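Local coordinates for WbbZ protein (Klebsiella pneumoniae subsp. pneumoniae NTUH-K2044, PDB 6X1L) that is of uncharacterised function but belongs to the polysaccharide pyruvyl transferase family and probably transfers pyruvyl groups to a polysaccharide, at residues G36-E47 with W200-T210. Numbering follows the deposited sequence.
Sequences GVIASATYDFFE and WDNEFLARNST
Arg207 reaches side-on to Asp44, and two of its nitrogens close on a single carboxylate oxygen: NE lies 2.8 Å and NH2 2.7 Å from Asp44 OD1. Guanidinium and carboxylate are nearly coplanar, 9° apart, with NE meeting the syn lone pair of OD1. A chain extended from CG to NE carries the group there, past Ser40 and across Tyr43, whose CB packs on one guanidinium face. Glu47 arrives from the opposite direction, its carboxylate turned 63° from the guanidinium, and adds a weaker ion pair, Glu47 OE1 to Arg207 NH2 at 3.1 Å. Lys158 also pairs with Asp44 OD1, while Asp155 N and Tyr159 OH hold OD2; the two cations would favour the ionised form of this buried carboxylate.

The OH of Tyr43 donates in the carbonyl plane to a lone pair of Trp200 O, while Glu203 CB covers one ring face near the rim. At the N-terminal end of 36-47, Gly36 CA sits centrally over the six-membered ring of Trp200, 3.6 Å from its centroid, in a CH-pi contact; the indole NE1 is bonded to Gly31 O.

Ala206 fits as a knob among Gly36, Ala39, Ser40 and Tyr43. The axes of 36-47 and 203-210 pass 8.0 Å apart, crossing at -117°. The contact thus links helix 33-48, which follows strand 23-27 of the six-stranded parallel sheet, to helix 203-218, which precedes strand 220-225 of the four-stranded one, consistent with the GT-B clan.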
ATOM      1  N   GLY A  36       2.573   8.077   6.329  1.00 42.45           N
ATOM      2  CA  GLY A  36       2.255   6.818   6.975  1.00 45.93           C
ATOM      3  C   GLY A  36       3.436   6.220   7.709  1.00 43.35           C
ATOM      4  O   GLY A  36       3.259   5.516   8.706  1.00 44.18           O
ATOM      5  N   VAL A  37       4.652   6.476   7.223  1.00 40.49           N
ATOM      6  CA  VAL A  37       5.848   6.023   7.926  1.00 45.66           C
ATOM      7  C   VAL A  37       5.996   6.750   9.258  1.00 41.78           C
ATOM      8  O   VAL A  37       6.358   6.143  10.275  1.00 42.27           O
ATOM      9  CB  VAL A  37       7.092   6.215   7.039  1.00 43.92           C
ATOM     10  CG1 VAL A  37       8.333   5.742   7.765  1.00 41.81           C
ATOM     11  CG2 VAL A  37       6.917   5.473   5.710  1.00 44.23           C
ATOM     12  N   ILE A  38       5.726   8.058   9.277  1.00 44.63           N
ATOM     13  CA  ILE A  38       5.793   8.809  10.532  1.00 43.77           C
ATOM     14  C   ILE A  38       4.797   8.246  11.533  1.00 41.94           C
ATOM     15  O   ILE A  38       5.109   8.079  12.718  1.00 47.86           O
ATOM     16  CB  ILE A  38       5.546  10.309  10.281  1.00 38.65           C
ATOM     17  CG1 ILE A  38       6.570  10.859   9.292  1.00 47.74           C
ATOM     18  CG2 ILE A  38       5.612  11.095  11.599  1.00 42.72           C
ATOM     19  CD1 ILE A  38       6.427  12.338   9.028  1.00 50.34           C
ATOM     20  N   ALA A  39       3.593   7.907  11.065  1.00 44.87           N
ATOM     21  CA  ALA A  39       2.576   7.385  11.969  1.00 42.19           C
ATOM     22  C   ALA A  39       2.963   6.009  12.492  1.00 48.46           C
ATOM     23  O   ALA A  39       2.846   5.741  13.694  1.00 45.66           O
ATOM     24  CB  ALA A  39       1.220   7.350  11.273  1.00 40.45           C
ATOM     25  N   SER A  40       3.420   5.120  11.601  1.00 53.48           N
ATOM     26  CA  SER A  40       3.891   3.805  12.031  1.00 47.69           C
ATOM     27  C   SER A  40       4.917   3.937  13.150  1.00 41.47           C
ATOM     28  O   SER A  40       4.796   3.298  14.201  1.00 51.91           O
ATOM     29  CB  SER A  40       4.498   3.046  10.846  1.00 44.80           C
ATOM     30  OG  SER A  40       3.597   2.990   9.754  1.00 45.12           O
ATOM     31  N   ALA A  41       5.937   4.768  12.932  1.00 43.36           N
ATOM     32  CA  ALA A  41       6.972   4.973  13.943  1.00 48.25           C
ATOM     33  C   ALA A  41       6.416   5.608  15.211  1.00 46.95           C
ATOM     34  O   ALA A  41       6.898   5.317  16.312  1.00 45.17           O
ATOM     35  CB  ALA A  41       8.092   5.840  13.370  1.00 44.18           C
ATOM     36  N   THR A  42       5.412   6.474  15.083  1.00 49.97           N
ATOM     37  CA  THR A  42       4.792   7.048  16.273  1.00 47.95           C
ATOM     38  C   THR A  42       4.035   5.987  17.059  1.00 50.58           C
ATOM     39  O   THR A  42       4.065   5.983  18.295  1.00 51.43           O
ATOM     40  CB  THR A  42       3.865   8.197  15.879  1.00 55.06           C
ATOM     41  OG1 THR A  42       4.601   9.161  15.116  1.00 49.94           O
ATOM     42  CG2 THR A  42       3.305   8.879  17.118  1.00 64.79           C
ATOM     43  N   TYR A  43       3.363   5.063  16.364  1.00 43.63           N
ATOM     44  CA  TYR A  43       2.694   3.977  17.072  1.00 44.24           C
ATOM     45  C   TYR A  43       3.708   3.061  17.744  1.00 47.18           C
ATOM     46  O   TYR A  43       3.481   2.594  18.865  1.00 55.16           O
ATOM     47  CB  TYR A  43       1.787   3.201  16.111  1.00 46.52           C
ATOM     48  CG  TYR A  43       0.653   4.049  15.576  1.00 51.38           C
ATOM     49  CD1 TYR A  43      -0.143   4.793  16.437  1.00 55.23           C
ATOM     50  CD2 TYR A  43       0.401   4.134  14.213  1.00 45.05           C
ATOM     51  CE1 TYR A  43      -1.172   5.583  15.961  1.00 55.52           C
ATOM     52  CE2 TYR A  43      -0.627   4.924  13.722  1.00 50.01           C
ATOM     53  CZ  TYR A  43      -1.410   5.645  14.602  1.00 56.17           C
ATOM     54  OH  TYR A  43      -2.433   6.432  14.121  1.00 54.59           O
ATOM     55  N   ASP A  44       4.835   2.794  17.076  1.00 45.49           N
ATOM     56  CA  ASP A  44       5.911   2.040  17.710  1.00 47.37           C
ATOM     57  C   ASP A  44       6.428   2.770  18.945  1.00 48.39           C
ATOM     58  O   ASP A  44       6.730   2.145  19.968  1.00 51.81           O
ATOM     59  CB  ASP A  44       7.048   1.813  16.713  1.00 47.31           C
ATOM     60  CG  ASP A  44       6.626   0.951  15.529  1.00 54.51           C
ATOM     61  OD1 ASP A  44       5.496   0.427  15.549  1.00 50.97           O
ATOM     62  OD2 ASP A  44       7.422   0.802  14.579  1.00 49.24           O
ATOM     63  N   PHE A  45       6.531   4.095  18.862  1.00 46.94           N
ATOM     64  CA  PHE A  45       7.030   4.884  19.985  1.00 48.05           C
ATOM     65  C   PHE A  45       6.073   4.836  21.171  1.00 59.12           C
ATOM     66  O   PHE A  45       6.509   4.698  22.320  1.00 61.04           O
ATOM     67  CB  PHE A  45       7.262   6.322  19.529  1.00 46.82           C
ATOM     68  CG  PHE A  45       7.574   7.273  20.654  1.00 49.75           C
ATOM     69  CD1 PHE A  45       8.860   7.388  21.144  1.00 60.40           C
ATOM     70  CD2 PHE A  45       6.578   8.054  21.213  1.00 52.69           C
ATOM     71  CE1 PHE A  45       9.149   8.264  22.176  1.00 65.39           C
ATOM     72  CE2 PHE A  45       6.861   8.923  22.246  1.00 58.71           C
ATOM     73  CZ  PHE A  45       8.146   9.032  22.727  1.00 63.05           C
ATOM     74  N   PHE A  46       4.766   4.948  20.917  1.00 60.40           N
ATOM     75  CA  PHE A  46       3.789   4.866  21.998  1.00 55.50           C
ATOM     76  C   PHE A  46       3.828   3.505  22.681  1.00 61.00           C
ATOM     77  O   PHE A  46       3.818   3.420  23.914  1.00 64.94           O
ATOM     78  CB  PHE A  46       2.384   5.138  21.461  1.00 55.47           C
ATOM     79  CG  PHE A  46       2.148   6.567  21.066  1.00 58.58           C
ATOM     80  CD1 PHE A  46       2.906   7.588  21.613  1.00 60.49           C
ATOM     81  CD2 PHE A  46       1.158   6.890  20.150  1.00 60.99           C
ATOM     82  CE1 PHE A  46       2.686   8.905  21.252  1.00 59.96           C
ATOM     83  CE2 PHE A  46       0.931   8.203  19.785  1.00 58.99           C
ATOM     84  CZ  PHE A  46       1.697   9.214  20.338  1.00 57.64           C
ATOM     85  N   GLU A  47       3.866   2.429  21.895  1.00 58.42           N
ATOM     86  CA  GLU A  47       3.834   1.092  22.476  1.00 57.55           C
ATOM     87  C   GLU A  47       5.097   0.803  23.278  1.00 57.16           C
ATOM     88  O   GLU A  47       5.033   0.165  24.335  1.00 60.61           O
ATOM     89  CB  GLU A  47       3.646   0.046  21.375  1.00 60.37           C
ATOM     90  CG  GLU A  47       2.316   0.149  20.643  1.00 67.03           C
ATOM     91  CD  GLU A  47       2.143  -0.934  19.587  1.00 86.09           C
ATOM     92  OE1 GLU A  47       1.243  -0.797  18.730  1.00 88.58           O
ATOM     93  OE2 GLU A  47       2.910  -1.920  19.613  1.00 91.76           O
ATOM     94  N   TRP A 200      -3.954   7.829   8.215  1.00 51.83           N
ATOM     95  CA  TRP A 200      -2.913   7.302   9.083  1.00 48.17           C
ATOM     96  C   TRP A 200      -3.314   7.216  10.551  1.00 42.02           C
ATOM     97  O   TRP A 200      -2.481   6.818  11.374  1.00 45.30           O
ATOM     98  CB  TRP A 200      -1.649   8.133   8.886  1.00 47.52           C
ATOM     99  CG  TRP A 200      -1.342   8.256   7.421  1.00 53.81           C
ATOM    100  CD1 TRP A 200      -1.229   9.405   6.695  1.00 54.79           C
ATOM    101  CD2 TRP A 200      -1.165   7.175   6.491  1.00 51.25           C
ATOM    102  NE1 TRP A 200      -0.963   9.109   5.377  1.00 46.43           N
ATOM    103  CE2 TRP A 200      -0.921   7.747   5.227  1.00 54.41           C
ATOM    104  CE3 TRP A 200      -1.176   5.779   6.610  1.00 47.27           C
ATOM    105  CZ2 TRP A 200      -0.691   6.972   4.088  1.00 47.97           C
ATOM    106  CZ3 TRP A 200      -0.949   5.010   5.478  1.00 48.56           C
ATOM    107  CH2 TRP A 200      -0.708   5.609   4.236  1.00 46.16           C
ATOM    108  N   ASP A 201      -4.566   7.521  10.893  1.00 43.16           N
ATOM    109  CA  ASP A 201      -5.073   7.214  12.225  1.00 49.10           C
ATOM    110  C   ASP A 201      -5.371   5.731  12.417  1.00 58.94           C
ATOM    111  O   ASP A 201      -5.694   5.316  13.536  1.00 55.35           O
ATOM    112  CB  ASP A 201      -6.328   8.043  12.504  1.00 53.14           C
ATOM    113  CG  ASP A 201      -6.038   9.535  12.537  1.00 71.62           C
ATOM    114  OD1 ASP A 201      -5.203   9.964  13.365  1.00 76.22           O
ATOM    115  OD2 ASP A 201      -6.631  10.277  11.728  1.00 79.78           O
ATOM    116  N   ASN A 202      -5.283   4.931  11.358  1.00 50.28           N
ATOM    117  CA  ASN A 202      -5.403   3.479  11.439  1.00 43.11           C
ATOM    118  C   ASN A 202      -3.992   2.908  11.501  1.00 42.63           C
ATOM    119  O   ASN A 202      -3.255   2.960  10.511  1.00 46.35           O
ATOM    120  CB  ASN A 202      -6.174   2.938  10.232  1.00 44.52           C
ATOM    121  CG  ASN A 202      -6.362   1.427  10.275  1.00 49.40           C
ATOM    122  OD1 ASN A 202      -5.445   0.676  10.608  1.00 53.55           O
ATOM    123  ND2 ASN A 202      -7.559   0.979   9.924  1.00 47.61           N
ATOM    124  N   GLU A 203      -3.620   2.347  12.657  1.00 48.79           N
ATOM    125  CA  GLU A 203      -2.247   1.883  12.844  1.00 47.90           C
ATOM    126  C   GLU A 203      -1.919   0.686  11.958  1.00 40.56           C
ATOM    127  O   GLU A 203      -0.765   0.517  11.548  1.00 48.69           O
ATOM    128  CB  GLU A 203      -1.992   1.549  14.320  1.00 48.28           C
ATOM    129  CG  GLU A 203      -2.801   0.381  14.875  1.00 47.91           C
ATOM    130  CD  GLU A 203      -4.189   0.781  15.340  1.00 56.16           C
ATOM    131  OE1 GLU A 203      -4.612   1.926  15.063  1.00 59.55           O
ATOM    132  OE2 GLU A 203      -4.858  -0.053  15.989  1.00 60.64           O
ATOM    133  N   PHE A 204      -2.907  -0.150  11.643  1.00 47.24           N
ATOM    134  CA  PHE A 204      -2.642  -1.278  10.756  1.00 51.36           C
ATOM    135  C   PHE A 204      -2.373  -0.801   9.335  1.00 46.05           C
ATOM    136  O   PHE A 204      -1.397  -1.219   8.700  1.00 45.13           O
ATOM    137  CB  PHE A 204      -3.813  -2.259  10.795  1.00 48.92           C
ATOM    138  CG  PHE A 204      -3.919  -3.010  12.089  1.00 55.05           C
ATOM    139  CD1 PHE A 204      -3.276  -4.230  12.251  1.00 55.58           C
ATOM    140  CD2 PHE A 204      -4.654  -2.496  13.146  1.00 53.60           C
ATOM    141  CE1 PHE A 204      -3.370  -4.925  13.442  1.00 61.07           C
ATOM    142  CE2 PHE A 204      -4.751  -3.184  14.342  1.00 55.45           C
ATOM    143  CZ  PHE A 204      -4.108  -4.400  14.490  1.00 62.88           C
ATOM    144  N   LEU A 205      -3.219   0.101   8.834  1.00 46.20           N
ATOM    145  CA  LEU A 205      -3.012   0.658   7.503  1.00 40.63           C
ATOM    146  C   LEU A 205      -1.683   1.398   7.413  1.00 48.95           C
ATOM    147  O   LEU A 205      -0.980   1.294   6.399  1.00 43.69           O
ATOM    148  CB  LEU A 205      -4.183   1.574   7.141  1.00 47.78           C
ATOM    149  CG  LEU A 205      -4.177   2.262   5.777  1.00 54.75           C
ATOM    150  CD1 LEU A 205      -3.814   1.279   4.671  1.00 55.42           C
ATOM    151  CD2 LEU A 205      -5.541   2.877   5.517  1.00 52.33           C
ATOM    152  N   ALA A 206      -1.308   2.139   8.465  1.00 43.51           N
ATOM    153  CA  ALA A 206      -0.022   2.829   8.438  1.00 34.79           C
ATOM    154  C   ALA A 206       1.131   1.834   8.392  1.00 37.73           C
ATOM    155  O   ALA A 206       2.078   2.002   7.615  1.00 38.72           O
ATOM    156  CB  ALA A 206       0.123   3.762   9.656  1.00 37.86           C
ATOM    157  N   ARG A 207       1.082   0.799   9.229  1.00 35.15           N
ATOM    158  CA  ARG A 207       2.205  -0.135   9.278  1.00 37.38           C
ATOM    159  C   ARG A 207       2.292  -0.976   8.005  1.00 42.75           C
ATOM    160  O   ARG A 207       3.392  -1.257   7.514  1.00 41.61           O
ATOM    161  CB  ARG A 207       2.094  -1.029  10.513  1.00 41.38           C
ATOM    162  CG  ARG A 207       2.476  -0.296  11.812  1.00 41.06           C
ATOM    163  CD  ARG A 207       2.915  -1.283  12.879  1.00 53.32           C
ATOM    164  NE  ARG A 207       3.285  -0.635  14.138  1.00 51.79           N
ATOM    165  CZ  ARG A 207       2.458  -0.491  15.167  1.00 49.04           C
ATOM    166  NH1 ARG A 207       1.216  -0.943  15.084  1.00 42.37           N
ATOM    167  NH2 ARG A 207       2.872   0.097  16.284  1.00 52.62           N
ATOM    168  N   ASN A 208       1.149  -1.372   7.443  1.00 36.69           N
ATOM    169  CA  ASN A 208       1.197  -2.205   6.244  1.00 35.73           C
ATOM    170  C   ASN A 208       1.574  -1.393   5.009  1.00 43.48           C
ATOM    171  O   ASN A 208       2.301  -1.893   4.141  1.00 47.12           O
ATOM    172  CB  ASN A 208      -0.135  -2.928   6.062  1.00 39.81           C
ATOM    173  CG  ASN A 208      -0.300  -4.067   7.041  1.00 42.29           C
ATOM    174  OD1 ASN A 208       0.655  -4.782   7.341  1.00 43.55           O
ATOM    175  ND2 ASN A 208      -1.506  -4.235   7.555  1.00 37.11           N
ATOM    176  N   SER A 209       1.124  -0.138   4.920  1.00 45.67           N
ATOM    177  CA  SER A 209       1.634   0.737   3.869  1.00 41.51           C
ATOM    178  C   SER A 209       3.141   0.913   3.987  1.00 45.10           C
ATOM    179  O   SER A 209       3.853   0.954   2.975  1.00 43.23           O
ATOM    180  CB  SER A 209       0.939   2.096   3.921  1.00 49.43           C
ATOM    181  OG  SER A 209       1.574   3.011   3.041  1.00 45.32           O
ATOM    182  N   THR A 210       3.650   1.016   5.217  1.00 43.76           N
ATOM    183  CA  THR A 210       5.088   1.161   5.405  1.00 39.50           C
ATOM    184  C   THR A 210       5.821  -0.125   5.038  1.00 39.69           C
ATOM    185  O   THR A 210       6.932  -0.082   4.494  1.00 38.70           O
ATOM    186  CB  THR A 210       5.379   1.578   6.852  1.00 47.22           C
ATOM    187  OG1 THR A 210       4.684   2.799   7.141  1.00 39.45           O
ATOM    188  CG2 THR A 210       6.858   1.795   7.061  1.00 41.87           C
TER